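Local atomic coordinates of bilirubin-inducible fluorescent protein UnaG (Anguilla japonica, PDB entry 4I3B), a protein that binds unconjugated bilirubin with high affinity inside a beta-barrel and, once loaded, emits green fluorescence on excitation, the apoprotein being dark. Residues Gly18-Ala23 against Thr108-Glu113; Val86-Asn91 against Leu97-Lys102. One frame throughout, in Å; residues are numbered along the deposited sequence. Where two conformers were deposited one is given.

Interaction 1 of 2, residues Gly18-Ala23 against Thr108-Glu113; sequences GEYLKA and TTYVRE. With BLR (3-[5-[(Z)-(4-ethenyl-3-methyl-5-oxidanylidene-pyrrol-2-ylidene)methyl]-2-[[5-[(Z)-(3-ethenyl-4-methyl-5-oxidanylidene-pyrrol-2-ylidene)methyl]-3-(3-hydroxy-3-oxopropyl)-4-methyl-1H-pyrrol-2-yl]methyl]-4-methyl-1H-pyrrol-3-yl]propanoic acid), chain G.
The hydroxyl of Tyr20 sits with its OH 2.7 Å from Thr108 OG1 and 3.1 Å from Tyr110 OH; its one proton can serve either, the second bond being weak, and which is not settled. Thr108 OG1 lies at the edge of the Tyr20 ring, near its plane, and is also bonded to Thr124 O; Tyr110 OH has its stronger partner in Gln101 OE1. With CG anti to the backbone N (chi1 170°), Tyr20 reaches from helix 17-23 to strand 106-115, joining part of the helical lid of this fatty-acid-binding-protein fold to the barrel wall. Its ring meets that of Tyr110 obliquely, planes at 70° and centroids 5.9 Å apart. Further along the strand, Arg112 turns to bilirubin: NH2 donates to propionate oxygen O2D of BLR at 3.0 Å in a nearly straight bond (165°), while one guanidinium face lies over C1B of the terminal pyrrolinone ring. A methionine in place of Arg112 would probably cost O2D this cationic donor and strip that ring of its flat cover. From the helix, Leu21 CD1 packs against the ligand's vinyl carbon CBC at 3.8 Å. Helix and strand thus meet through buried hydroxyls, whereas the guanidinium pairs hydrogen bonding with flat packing on the pigment.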
ATOM      1  N   GLY A  18      -0.547  -2.175 -12.799  1.00  8.85           N
ATOM      2  CA  GLY A  18      -1.828  -1.992 -13.444  1.00  9.73           C
ATOM      3  C   GLY A  18      -2.631  -3.262 -13.533  1.00  9.92           C
ATOM      4  O   GLY A  18      -3.852  -3.230 -13.391  1.00 10.63           O
ATOM      5  N   GLU A  19      -1.952  -4.373 -13.799  1.00  9.37           N
ATOM      6  CA  GLU A  19      -2.625  -5.678 -13.869  1.00 10.49           C
ATOM      7  C   GLU A  19      -3.211  -6.066 -12.502  1.00  9.10           C
ATOM      8  O   GLU A  19      -4.345  -6.556 -12.407  1.00 10.38           O
ATOM      9  CB  GLU A  19      -1.638  -6.737 -14.366  1.00 11.16           C
ATOM     10  CG  GLU A  19      -1.237  -6.544 -15.825  1.00 14.69           C
ATOM     11  CD  GLU A  19      -0.074  -5.554 -16.109  1.00 18.13           C
ATOM     12  OE1 GLU A  19       0.391  -4.787 -15.238  1.00 16.18           O
ATOM     13  OE2 GLU A  19       0.416  -5.571 -17.265  1.00 22.50           O
ATOM     14  N   TYR A  20      -2.478  -5.777 -11.423  1.00  9.01           N
ATOM     15  CA  TYR A  20      -2.983  -5.983 -10.070  1.00  8.88           C
ATOM     16  C   TYR A  20      -4.213  -5.112  -9.839  1.00  8.38           C
ATOM     17  O   TYR A  20      -5.234  -5.573  -9.306  1.00  8.39           O
ATOM     18  CB  TYR A  20      -1.886  -5.680  -9.036  1.00  9.82           C
ATOM     19  CG  TYR A  20      -2.456  -5.641  -7.648  1.00  9.21           C
ATOM     20  CD1 TYR A  20      -2.652  -6.805  -6.930  1.00 10.48           C
ATOM     21  CD2 TYR A  20      -2.858  -4.436  -7.062  1.00 10.18           C
ATOM     22  CE1 TYR A  20      -3.213  -6.764  -5.671  1.00  9.04           C
ATOM     23  CE2 TYR A  20      -3.425  -4.396  -5.807  1.00 11.60           C
ATOM     24  CZ  TYR A  20      -3.598  -5.541  -5.115  1.00 10.31           C
ATOM     25  OH  TYR A  20      -4.174  -5.471  -3.863  1.00 12.06           O
ATOM     26  N   LEU A  21      -4.153  -3.842 -10.249  1.00  9.60           N
ATOM     27  CA  LEU A  21      -5.281  -2.949 -10.033  1.00 10.37           C
ATOM     28  C   LEU A  21      -6.530  -3.420 -10.794  1.00  9.17           C
ATOM     29  O   LEU A  21      -7.642  -3.361 -10.278  1.00 10.53           O
ATOM     30  CB  LEU A  21      -4.897  -1.503 -10.382  1.00  9.55           C
ATOM     31  CG  LEU A  21      -3.823  -0.870  -9.479  1.00  8.99           C
ATOM     32  CD1 LEU A  21      -3.504   0.512 -10.007  1.00 10.92           C
ATOM     33  CD2 LEU A  21      -4.321  -0.762  -8.053  1.00 11.06           C
ATOM     34  N   LYS A  22      -6.331  -3.919 -12.014  0.59 10.16           N
ATOM     35  CA  LYS A  22      -7.438  -4.517 -12.771  0.59 10.25           C
ATOM     36  C   LYS A  22      -8.022  -5.741 -12.049  0.59 11.30           C
ATOM     37  O   LYS A  22      -9.239  -5.954 -12.045  0.59 14.23           O
ATOM     38  CB  LYS A  22      -7.000  -4.914 -14.192  0.59 12.33           C
ATOM     39  CG  LYS A  22      -8.022  -5.764 -14.940  0.59 14.25           C
ATOM     40  CD  LYS A  22      -7.683  -5.896 -16.432  0.59 18.03           C
ATOM     41  CE  LYS A  22      -8.671  -6.819 -17.150  0.59 22.21           C
ATOM     42  NZ  LYS A  22      -8.929  -6.380 -18.546  0.59 25.67           N
ATOM     43  N   ALA A  23      -7.158  -6.552 -11.442  1.00 10.21           N
ATOM     44  CA  ALA A  23      -7.583  -7.756 -10.756  1.00 11.24           C
ATOM     45  C   ALA A  23      -8.423  -7.450  -9.510  1.00 11.16           C
ATOM     46  O   ALA A  23      -9.324  -8.224  -9.187  1.00 12.67           O
ATOM     47  CB  ALA A  23      -6.393  -8.607 -10.401  1.00 11.65           C
ATOM     48  N   THR A 108      -7.360  -9.474  -0.656  1.00  9.07           N
ATOM     49  CA  THR A 108      -6.098  -9.167  -1.304  1.00  9.46           C
ATOM     50  C   THR A 108      -5.080  -8.818  -0.210  1.00  9.02           C
ATOM     51  O   THR A 108      -5.451  -8.336   0.859  1.00  9.92           O
ATOM     52  CB  THR A 108      -6.248  -8.028  -2.359  1.00 10.05           C
ATOM     53  OG1 THR A 108      -5.022  -7.918  -3.075  1.00 10.28           O
ATOM     54  CG2 THR A 108      -6.622  -6.689  -1.755  1.00 10.98           C
ATOM     55  N   THR A 109      -3.800  -9.074  -0.474  1.00  8.44           N
ATOM     56  CA  THR A 109      -2.766  -8.918   0.527  0.72  8.47           C
ATOM     57  C   THR A 109      -1.587  -8.084   0.010  1.00  7.95           C
ATOM     58  O   THR A 109      -1.186  -8.207  -1.156  1.00 10.17           O
ATOM     59  CB  THR A 109      -2.296 -10.322   0.974  0.72 10.82           C
ATOM     60  OG1 THR A 109      -3.441 -11.084   1.381  0.72 13.39           O
ATOM     61  CG2 THR A 109      -1.290 -10.254   2.128  0.72 12.90           C
ATOM     62  N   TYR A 110      -1.039  -7.272   0.892  1.00  7.81           N
ATOM     63  CA  TYR A 110       0.190  -6.519   0.641  1.00  7.73           C
ATOM     64  C   TYR A 110       1.189  -6.900   1.708  1.00  8.63           C
ATOM     65  O   TYR A 110       0.896  -6.779   2.889  1.00 10.24           O
ATOM     66  CB  TYR A 110      -0.057  -5.018   0.735  1.00  9.60           C
ATOM     67  CG  TYR A 110      -1.245  -4.511   0.005  1.00  8.78           C
ATOM     68  CD1 TYR A 110      -2.536  -4.735   0.494  1.00  9.50           C
ATOM     69  CD2 TYR A 110      -1.107  -3.793  -1.187  1.00 11.11           C
ATOM     70  CE1 TYR A 110      -3.638  -4.267  -0.183  1.00  9.88           C
ATOM     71  CE2 TYR A 110      -2.208  -3.321  -1.856  1.00 10.98           C
ATOM     72  CZ  TYR A 110      -3.471  -3.535  -1.357  1.00 10.37           C
ATOM     73  OH  TYR A 110      -4.551  -3.042  -2.049  1.00 11.23           O
ATOM     74  N   VAL A 111       2.378  -7.344   1.305  1.00  7.65           N
ATOM     75  CA  VAL A 111       3.450  -7.700   2.243  1.00  9.20           C
ATOM     76  C   VAL A 111       4.547  -6.666   2.037  1.00  8.56           C
ATOM     77  O   VAL A 111       5.038  -6.483   0.915  1.00  8.71           O
ATOM     78  CB  VAL A 111       3.991  -9.122   2.013  1.00  9.45           C
ATOM     79  CG1 VAL A 111       5.134  -9.426   2.945  1.00 12.34           C
ATOM     80  CG2 VAL A 111       2.874 -10.182   2.140  1.00 12.48           C
ATOM     81  N   ARG A 112       4.947  -6.015   3.123  1.00  9.24           N
ATOM     82  CA  ARG A 112       5.921  -4.942   3.108  1.00  8.48           C
ATOM     83  C   ARG A 112       7.118  -5.293   3.984  1.00  9.92           C
ATOM     84  O   ARG A 112       6.982  -5.731   5.120  1.00 10.36           O
ATOM     85  CB  ARG A 112       5.259  -3.625   3.537  1.00  8.83           C
ATOM     86  CG  ARG A 112       4.283  -3.128   2.476  1.00  9.17           C
ATOM     87  CD  ARG A 112       3.584  -1.876   2.900  1.00  9.21           C
ATOM     88  NE  ARG A 112       2.743  -1.336   1.843  1.00  8.86           N
ATOM     89  CZ  ARG A 112       1.413  -1.403   1.785  1.00  8.59           C
ATOM     90  NH1 ARG A 112       0.686  -2.038   2.706  1.00  9.64           N
ATOM     91  NH2 ARG A 112       0.799  -0.833   0.764  1.00  9.46           N
ATOM     92  N   GLU A 113       8.303  -5.047   3.432  1.00 10.22           N
ATOM     93  CA  GLU A 113       9.565  -5.401   4.065  1.00 11.70           C
ATOM     94  C   GLU A 113      10.605  -4.371   3.655  1.00 11.62           C
ATOM     95  O   GLU A 113      10.474  -3.754   2.595  1.00 13.53           O
ATOM     96  CB  GLU A 113      10.039  -6.770   3.556  1.00 16.94           C
ATOM     97  CG  GLU A 113       8.910  -7.706   3.049  1.00 25.32           C
ATOM     98  CD  GLU A 113       9.414  -9.013   2.431  1.00 27.18           C
ATOM     99  OE1 GLU A 113       8.941  -9.391   1.310  1.00 28.27           O
ATOM    100  OE2 GLU A 113      10.290  -9.663   3.067  1.00 24.85           O
TER
HETATM  101  CHA BLR G 201       0.005   3.542  -2.430  1.00  9.07           C
HETATM  102  NA  BLR G 201       0.185   2.806  -0.017  1.00  9.01           N
HETATM  103  C1A BLR G 201      -0.512   3.424  -1.008  1.00  8.94           C
HETATM  104  C2A BLR G 201      -1.759   3.786  -0.525  1.00  8.73           C
HETATM  105  C3A BLR G 201      -1.810   3.351   0.800  1.00  8.64           C
HETATM  106  C4A BLR G 201      -0.591   2.753   1.092  1.00  9.52           C
HETATM  107  CMA BLR G 201      -2.956   3.517   1.752  1.00 10.59           C
HETATM  108  CAA BLR G 201      -2.823   4.515  -1.285  1.00 10.02           C
HETATM  109  CBA BLR G 201      -3.910   3.631  -1.751  1.00 10.91           C
HETATM  110  CGA BLR G 201      -4.990   4.349  -2.477  1.00 11.26           C
HETATM  111  O1A BLR G 201      -4.766   5.443  -3.073  1.00 11.02           O
HETATM  112  O2A BLR G 201      -6.159   3.819  -2.428  1.00 12.11           O
HETATM  113  CHB BLR G 201      -0.240   2.181   2.403  1.00  9.98           C
HETATM  114  NB  BLR G 201       2.202   2.026   2.190  1.00 10.08           N
HETATM  115  C1B BLR G 201       0.996   1.868   2.908  1.00 10.26           C
HETATM  116  C2B BLR G 201       1.297   1.318   4.168  1.00  8.31           C
HETATM  117  C3B BLR G 201       2.561   1.147   4.313  1.00  9.89           C
HETATM  118  C4B BLR G 201       3.342   1.543   3.070  1.00 10.56           C
HETATM  119  CMB BLR G 201       0.228   1.008   5.197  1.00 10.51           C
HETATM  120  OB  BLR G 201       4.484   1.549   2.766  1.00 10.48           O
HETATM  121  CAB BLR G 201       3.276   0.616   5.500  1.00 11.29           C
HETATM  122  CBB BLR G 201       4.631   0.451   5.577  1.00 11.78           C
HETATM  123  NC  BLR G 201      -2.992   4.674  -6.629  1.00 11.07           N
HETATM  124  C1C BLR G 201      -3.669   5.652  -7.603  1.00 12.05           C
HETATM  125  C2C BLR G 201      -4.849   4.847  -8.026  1.00 11.26           C
HETATM  126  C3C BLR G 201      -4.883   3.697  -7.446  1.00  9.08           C
HETATM  127  C4C BLR G 201      -3.823   3.498  -6.581  1.00 10.58           C
HETATM  128  CMC BLR G 201      -5.836   5.434  -8.978  1.00 12.81           C
HETATM  129  OC  BLR G 201      -3.263   6.737  -7.913  1.00 14.02           O
HETATM  130  CAC BLR G 201      -5.933   2.673  -7.596  1.00 10.60           C
HETATM  131  CBC BLR G 201      -6.548   2.413  -8.776  1.00 11.63           C
HETATM  132  CHD BLR G 201      -3.542   2.422  -5.805  1.00  9.10           C
HETATM  133  ND  BLR G 201      -1.688   3.268  -4.256  1.00  9.01           N
HETATM  134  C1D BLR G 201      -2.506   2.328  -4.764  1.00  9.53           C
HETATM  135  C2D BLR G 201      -2.203   1.070  -4.052  1.00  7.22           C
HETATM  136  C3D BLR G 201      -1.202   1.316  -3.148  1.00  8.66           C
HETATM  137  C4D BLR G 201      -0.849   2.744  -3.220  1.00  8.40           C
HETATM  138  CMD BLR G 201      -2.899  -0.217  -4.352  1.00  9.62           C
HETATM  139  CAD BLR G 201      -0.620   0.301  -2.201  1.00  8.55           C
HETATM  140  CBD BLR G 201       0.701  -0.222  -2.730  1.00  9.06           C
HETATM  141  CGD BLR G 201       1.815   0.696  -2.382  1.00  9.44           C
HETATM  142  O1D BLR G 201       2.500   1.188  -3.297  1.00  9.49           O
HETATM  143  O2D BLR G 201       2.105   0.952  -1.190  1.00  9.44           O

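Interaction 2 of 2, residues Val86-Asn91 against Leu97-Lys102; sequences VKSVVN and LVYVQK. With BLR (3-[5-[(Z)-(4-ethenyl-3-methyl-5-oxidanylidene-pyrrol-2-ylidene)methyl]-2-[[5-[(Z)-(3-ethenyl-4-methyl-5-oxidanylidene-pyrrol-2-ylidene)methyl]-3-(3-hydroxy-3-oxopropyl)-4-methyl-1H-pyrrol-2-yl]methyl]-4-methyl-1H-pyrrol-3-yl]propanoic acid), chain G.
Lys87 and Val100 share a water that donates to both their carbonyl oxygens, 2.8 Å to Lys87 O and 2.9 Å to Val100 O, although each oxygen already accepts a backbone N-H across the strands. A second water repeats the pattern: it donates to Val98 O and, at longer range, to Val89 O, and accepts from Asn91 ND2. Both sit on the side of the sheet that carries Val89, Asn91, Val98 and Val100. Six backbone bonds join the strands through the hydrogen-bonded pairs Lys87-Lys102, Val89-Val100 and Asn91-Val98; Val89 N to Val100 O is the most bent (149°), at one of the watered carbonyls. This is the antiparallel hairpin of strands 86-93 and 96-103 in the calycin barrel wall, its other side facing the bilirubin cavity. There Val90, with CG1 anti to the backbone N (chi1 -168°), directs CG2 at the Tyr99 ring, 3.4 Å from CD2, and CG1 at one conformer of Leu97. Ser88 CB packs on Tyr99 CE1 at 3.8 Å, and Ser88 OG lies beside Gln101 CG. The polar ends of Ser88, Tyr99 and Gln101 converge on Glu77 OE1, which receives OG, OH and NE2; Gln101 OE1 is bonded to Arg83 NH1. The bilirubin methyl CMB approaches the Tyr99 ring obliquely, 3.7 Å from CE2.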
ATOM      1  N   VAL A  86     -14.760  -2.089   1.912  1.00 12.00           N
ATOM      2  CA  VAL A  86     -13.445  -2.627   2.227  1.00 11.23           C
ATOM      3  C   VAL A  86     -13.170  -2.575   3.721  1.00 10.79           C
ATOM      4  O   VAL A  86     -13.253  -1.500   4.346  1.00 11.29           O
ATOM      5  CB  VAL A  86     -12.344  -1.866   1.458  1.00 11.10           C
ATOM      6  CG1 VAL A  86     -10.988  -2.413   1.828  1.00 11.35           C
ATOM      7  CG2 VAL A  86     -12.592  -1.991  -0.035  1.00 12.11           C
ATOM      8  N   LYS A  87     -12.789  -3.729   4.267  1.00 10.32           N
ATOM      9  CA  LYS A  87     -12.383  -3.850   5.652  1.00 10.47           C
ATOM     10  C   LYS A  87     -10.934  -4.268   5.616  1.00  9.99           C
ATOM     11  O   LYS A  87     -10.588  -5.241   4.953  1.00 10.73           O
ATOM     12  CB  LYS A  87     -13.209  -4.924   6.360  1.00 12.60           C
ATOM     13  CG  LYS A  87     -14.700  -4.624   6.384  1.00 15.54           C
ATOM     14  CD  LYS A  87     -15.019  -3.455   7.298  1.00 20.99           C
ATOM     15  CE  LYS A  87     -16.498  -3.384   7.619  1.00 26.28           C
ATOM     16  NZ  LYS A  87     -16.764  -2.386   8.678  1.00 28.52           N
ATOM     17  N   SER A  88     -10.099  -3.537   6.331  1.00  9.68           N
ATOM     18  CA  SER A  88      -8.646  -3.728   6.280  1.00  9.85           C
ATOM     19  C   SER A  88      -8.079  -4.061   7.662  1.00 10.45           C
ATOM     20  O   SER A  88      -8.627  -3.640   8.682  1.00 10.27           O
ATOM     21  CB  SER A  88      -7.992  -2.459   5.768  1.00 10.54           C
ATOM     22  OG  SER A  88      -8.479  -2.236   4.458  1.00 10.48           O
ATOM     23  N   VAL A  89      -6.970  -4.782   7.688  1.00  9.94           N
ATOM     24  CA  VAL A  89      -6.303  -5.054   8.949  1.00 10.08           C
ATOM     25  C   VAL A  89      -4.821  -5.237   8.668  1.00 10.24           C
ATOM     26  O   VAL A  89      -4.435  -5.769   7.615  1.00 10.64           O
ATOM     27  CB  VAL A  89      -6.906  -6.284   9.679  1.00 11.12           C
ATOM     28  CG1 VAL A  89      -6.621  -7.586   8.922  1.00 13.25           C
ATOM     29  CG2 VAL A  89      -6.428  -6.328  11.136  1.00 11.79           C
ATOM     30  N   VAL A  90      -3.998  -4.771   9.597  1.00 10.02           N
ATOM     31  CA  VAL A  90      -2.563  -4.828   9.441  1.00  9.31           C
ATOM     32  C   VAL A  90      -1.949  -5.543  10.640  1.00  9.81           C
ATOM     33  O   VAL A  90      -2.332  -5.272  11.767  1.00 10.90           O
ATOM     34  CB  VAL A  90      -1.970  -3.414   9.323  1.00 10.51           C
ATOM     35  CG1 VAL A  90      -0.501  -3.497   8.872  1.00 13.39           C
ATOM     36  CG2 VAL A  90      -2.799  -2.567   8.322  1.00 11.72           C
ATOM     37  N   ASN A  91      -1.001  -6.437  10.392  1.00  9.54           N
ATOM     38  CA  ASN A  91      -0.314  -7.154  11.461  1.00 10.43           C
ATOM     39  C   ASN A  91       1.125  -7.408  11.058  1.00 11.95           C
ATOM     40  O   ASN A  91       1.461  -7.471   9.874  1.00 12.71           O
ATOM     41  CB  ASN A  91      -0.913  -8.536  11.685  1.00 11.66           C
ATOM     42  CG  ASN A  91      -2.317  -8.505  12.172  1.00 12.69           C
ATOM     43  OD1 ASN A  91      -2.571  -8.406  13.364  1.00 16.54           O
ATOM     44  ND2 ASN A  91      -3.267  -8.652  11.247  1.00 13.74           N
ATOM     45  N   LEU A  97       5.412  -6.417   7.467  1.00 11.78           N
ATOM     46  CA  LEU A  97       4.123  -5.817   7.782  0.68 10.81           C
ATOM     47  C   LEU A  97       3.169  -6.314   6.737  1.00  9.90           C
ATOM     48  O   LEU A  97       3.399  -6.118   5.529  1.00 10.23           O
ATOM     49  CB  LEU A  97       4.214  -4.306   7.733  0.68 12.39           C
ATOM     50  CG  LEU A  97       3.033  -3.550   8.290  0.68 14.56           C
ATOM     51  CD1 LEU A  97       2.991  -3.692   9.833  0.68 13.96           C
ATOM     52  CD2 LEU A  97       3.150  -2.112   7.816  0.68 17.58           C
ATOM     53  N   VAL A  98       2.110  -6.974   7.181  1.00  9.36           N
ATOM     54  CA  VAL A  98       1.165  -7.614   6.271  1.00  9.10           C
ATOM     55  C   VAL A  98      -0.213  -6.992   6.387  1.00  8.49           C
ATOM     56  O   VAL A  98      -0.778  -6.911   7.477  1.00 10.25           O
ATOM     57  CB  VAL A  98       1.074  -9.109   6.545  1.00  9.56           C
ATOM     58  CG1 VAL A  98       0.036  -9.730   5.653  1.00 10.46           C
ATOM     59  CG2 VAL A  98       2.431  -9.760   6.363  1.00 11.86           C
ATOM     60  N   TYR A  99      -0.729  -6.533   5.257  1.00  7.98           N
ATOM     61  CA  TYR A  99      -1.943  -5.725   5.170  1.00  7.75           C
ATOM     62  C   TYR A  99      -2.948  -6.499   4.327  1.00  8.22           C
ATOM     63  O   TYR A  99      -2.640  -6.882   3.182  1.00  9.10           O
ATOM     64  CB  TYR A  99      -1.546  -4.407   4.491  1.00  7.79           C
ATOM     65  CG  TYR A  99      -2.524  -3.252   4.501  1.00  8.55           C
ATOM     66  CD1 TYR A  99      -3.799  -3.323   3.935  1.00  9.64           C
ATOM     67  CD2 TYR A  99      -2.131  -2.043   5.053  1.00  9.48           C
ATOM     68  CE1 TYR A  99      -4.661  -2.168   3.907  1.00  9.73           C
ATOM     69  CE2 TYR A  99      -2.958  -0.942   5.033  1.00 10.79           C
ATOM     70  CZ  TYR A  99      -4.202  -0.994   4.467  1.00 10.20           C
ATOM     71  OH  TYR A  99      -4.976   0.143   4.460  1.00 10.27           O
ATOM     72  N   VAL A 100      -4.113  -6.788   4.907  1.00  7.78           N
ATOM     73  CA  VAL A 100      -5.134  -7.571   4.195  1.00  8.54           C
ATOM     74  C   VAL A 100      -6.404  -6.752   4.085  1.00  7.92           C
ATOM     75  O   VAL A 100      -6.870  -6.170   5.071  1.00 10.05           O
ATOM     76  CB  VAL A 100      -5.435  -8.916   4.894  1.00 10.27           C
ATOM     77  CG1 VAL A 100      -6.595  -9.675   4.181  1.00 12.00           C
ATOM     78  CG2 VAL A 100      -4.170  -9.753   4.964  1.00 13.02           C
ATOM     79  N   GLN A 101      -6.948  -6.694   2.864  1.00  8.68           N
ATOM     80  CA  GLN A 101      -8.239  -6.081   2.591  1.00  9.28           C
ATOM     81  C   GLN A 101      -9.256  -7.144   2.203  1.00  9.12           C
ATOM     82  O   GLN A 101      -8.938  -8.031   1.391  1.00 10.68           O
ATOM     83  CB  GLN A 101      -8.107  -5.085   1.438  1.00  9.50           C
ATOM     84  CG  GLN A 101      -7.272  -3.856   1.763  1.00  9.06           C
ATOM     85  CD  GLN A 101      -6.984  -3.025   0.540  1.00  9.54           C
ATOM     86  OE1 GLN A 101      -6.933  -3.555  -0.570  1.00  9.88           O
ATOM     87  NE2 GLN A 101      -6.780  -1.733   0.727  1.00  9.71           N
ATOM     88  N   LYS A 102     -10.462  -7.021   2.767  1.00  9.89           N
ATOM     89  CA  LYS A 102     -11.567  -7.916   2.461  1.00 10.23           C
ATOM     90  C   LYS A 102     -12.762  -7.110   2.001  1.00 10.38           C
ATOM     91  O   LYS A 102     -13.100  -6.096   2.608  1.00 11.38           O
ATOM     92  CB  LYS A 102     -11.978  -8.684   3.715  1.00 12.09           C
ATOM     93  CG  LYS A 102     -10.857  -9.553   4.265  1.00 17.07           C
ATOM     94  CD  LYS A 102     -11.238 -10.199   5.585  1.00 21.78           C
ATOM     95  CE  LYS A 102      -9.999 -10.684   6.331  1.00 27.57           C
ATOM     96  NZ  LYS A 102     -10.258 -10.985   7.787  1.00 31.10           N
TER
HETATM   97  CHA BLR G 201       0.005   3.542  -2.430  1.00  9.07           C
HETATM   98  NA  BLR G 201       0.185   2.806  -0.017  1.00  9.01           N
HETATM   99  C1A BLR G 201      -0.512   3.424  -1.008  1.00  8.94           C
HETATM  100  C2A BLR G 201      -1.759   3.786  -0.525  1.00  8.73           C
HETATM  101  C3A BLR G 201      -1.810   3.351   0.800  1.00  8.64           C
HETATM  102  C4A BLR G 201      -0.591   2.753   1.092  1.00  9.52           C
HETATM  103  CMA BLR G 201      -2.956   3.517   1.752  1.00 10.59           C
HETATM  104  CAA BLR G 201      -2.823   4.515  -1.285  1.00 10.02           C
HETATM  105  CBA BLR G 201      -3.910   3.631  -1.751  1.00 10.91           C
HETATM  106  CGA BLR G 201      -4.990   4.349  -2.477  1.00 11.26           C
HETATM  107  O1A BLR G 201      -4.766   5.443  -3.073  1.00 11.02           O
HETATM  108  O2A BLR G 201      -6.159   3.819  -2.428  1.00 12.11           O
HETATM  109  CHB BLR G 201      -0.240   2.181   2.403  1.00  9.98           C
HETATM  110  NB  BLR G 201       2.202   2.026   2.190  1.00 10.08           N
HETATM  111  C1B BLR G 201       0.996   1.868   2.908  1.00 10.26           C
HETATM  112  C2B BLR G 201       1.297   1.318   4.168  1.00  8.31           C
HETATM  113  C3B BLR G 201       2.561   1.147   4.313  1.00  9.89           C
HETATM  114  C4B BLR G 201       3.342   1.543   3.070  1.00 10.56           C
HETATM  115  CMB BLR G 201       0.228   1.008   5.197  1.00 10.51           C
HETATM  116  OB  BLR G 201       4.484   1.549   2.766  1.00 10.48           O
HETATM  117  CAB BLR G 201       3.276   0.616   5.500  1.00 11.29           C
HETATM  118  CBB BLR G 201       4.631   0.451   5.577  1.00 11.78           C
HETATM  119  NC  BLR G 201      -2.992   4.674  -6.629  1.00 11.07           N
HETATM  120  C1C BLR G 201      -3.669   5.652  -7.603  1.00 12.05           C
HETATM  121  C2C BLR G 201      -4.849   4.847  -8.026  1.00 11.26           C
HETATM  122  C3C BLR G 201      -4.883   3.697  -7.446  1.00  9.08           C
HETATM  123  C4C BLR G 201      -3.823   3.498  -6.581  1.00 10.58           C
HETATM  124  CMC BLR G 201      -5.836   5.434  -8.978  1.00 12.81           C
HETATM  125  OC  BLR G 201      -3.263   6.737  -7.913  1.00 14.02           O
HETATM  126  CAC BLR G 201      -5.933   2.673  -7.596  1.00 10.60           C
HETATM  127  CBC BLR G 201      -6.548   2.413  -8.776  1.00 11.63           C
HETATM  128  CHD BLR G 201      -3.542   2.422  -5.805  1.00  9.10           C
HETATM  129  ND  BLR G 201      -1.688   3.268  -4.256  1.00  9.01           N
HETATM  130  C1D BLR G 201      -2.506   2.328  -4.764  1.00  9.53           C
HETATM  131  C2D BLR G 201      -2.203   1.070  -4.052  1.00  7.22           C
HETATM  132  C3D BLR G 201      -1.202   1.316  -3.148  1.00  8.66           C
HETATM  133  C4D BLR G 201      -0.849   2.744  -3.220  1.00  8.40           C
HETATM  134  CMD BLR G 201      -2.899  -0.217  -4.352  1.00  9.62           C
HETATM  135  CAD BLR G 201      -0.620   0.301  -2.201  1.00  8.55           C
HETATM  136  CBD BLR G 201       0.701  -0.222  -2.730  1.00  9.06           C
HETATM  137  CGD BLR G 201       1.815   0.696  -2.382  1.00  9.44           C
HETATM  138  O1D BLR G 201       2.500   1.188  -3.297  1.00  9.49           O
HETATM  139  O2D BLR G 201       2.105   0.952  -1.190  1.00  9.44           O
HETATM  140  O   HOH W   1      -9.226  -7.283   6.385  0.75 11.81           O
HETATM  141  O   HOH W   2      -2.957  -8.581   8.328  0.89 15.14           O

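In the fold
Interactions 1 and 2, their centres about 12 Å apart, meet in one sheet: strand 106-115 of the first is the neighbour of strand 96-103 of the second, in sequence and in the sheet. A probable backbone bond joins Tyr110 N to Tyr99 O at 2.8 Å, and a probable side-chain bond links Tyr110 OH to Gln101 OE1 at 2.9 Å, so the polar groups of the hairpin run on to Tyr110, and perhaps, through a weak and unsettled bond, to Tyr20 on the helix. Arg112 NH1 also packs against Tyr99 CD2 at 3.7 Å, so that guanidinium and ring are neighbours in the wall, each touching bilirubin. Both contacts line the pocket, where Asn57, Thr61, Ser80, Arg132 and Tyr134 also hydrogen-bond the pigment.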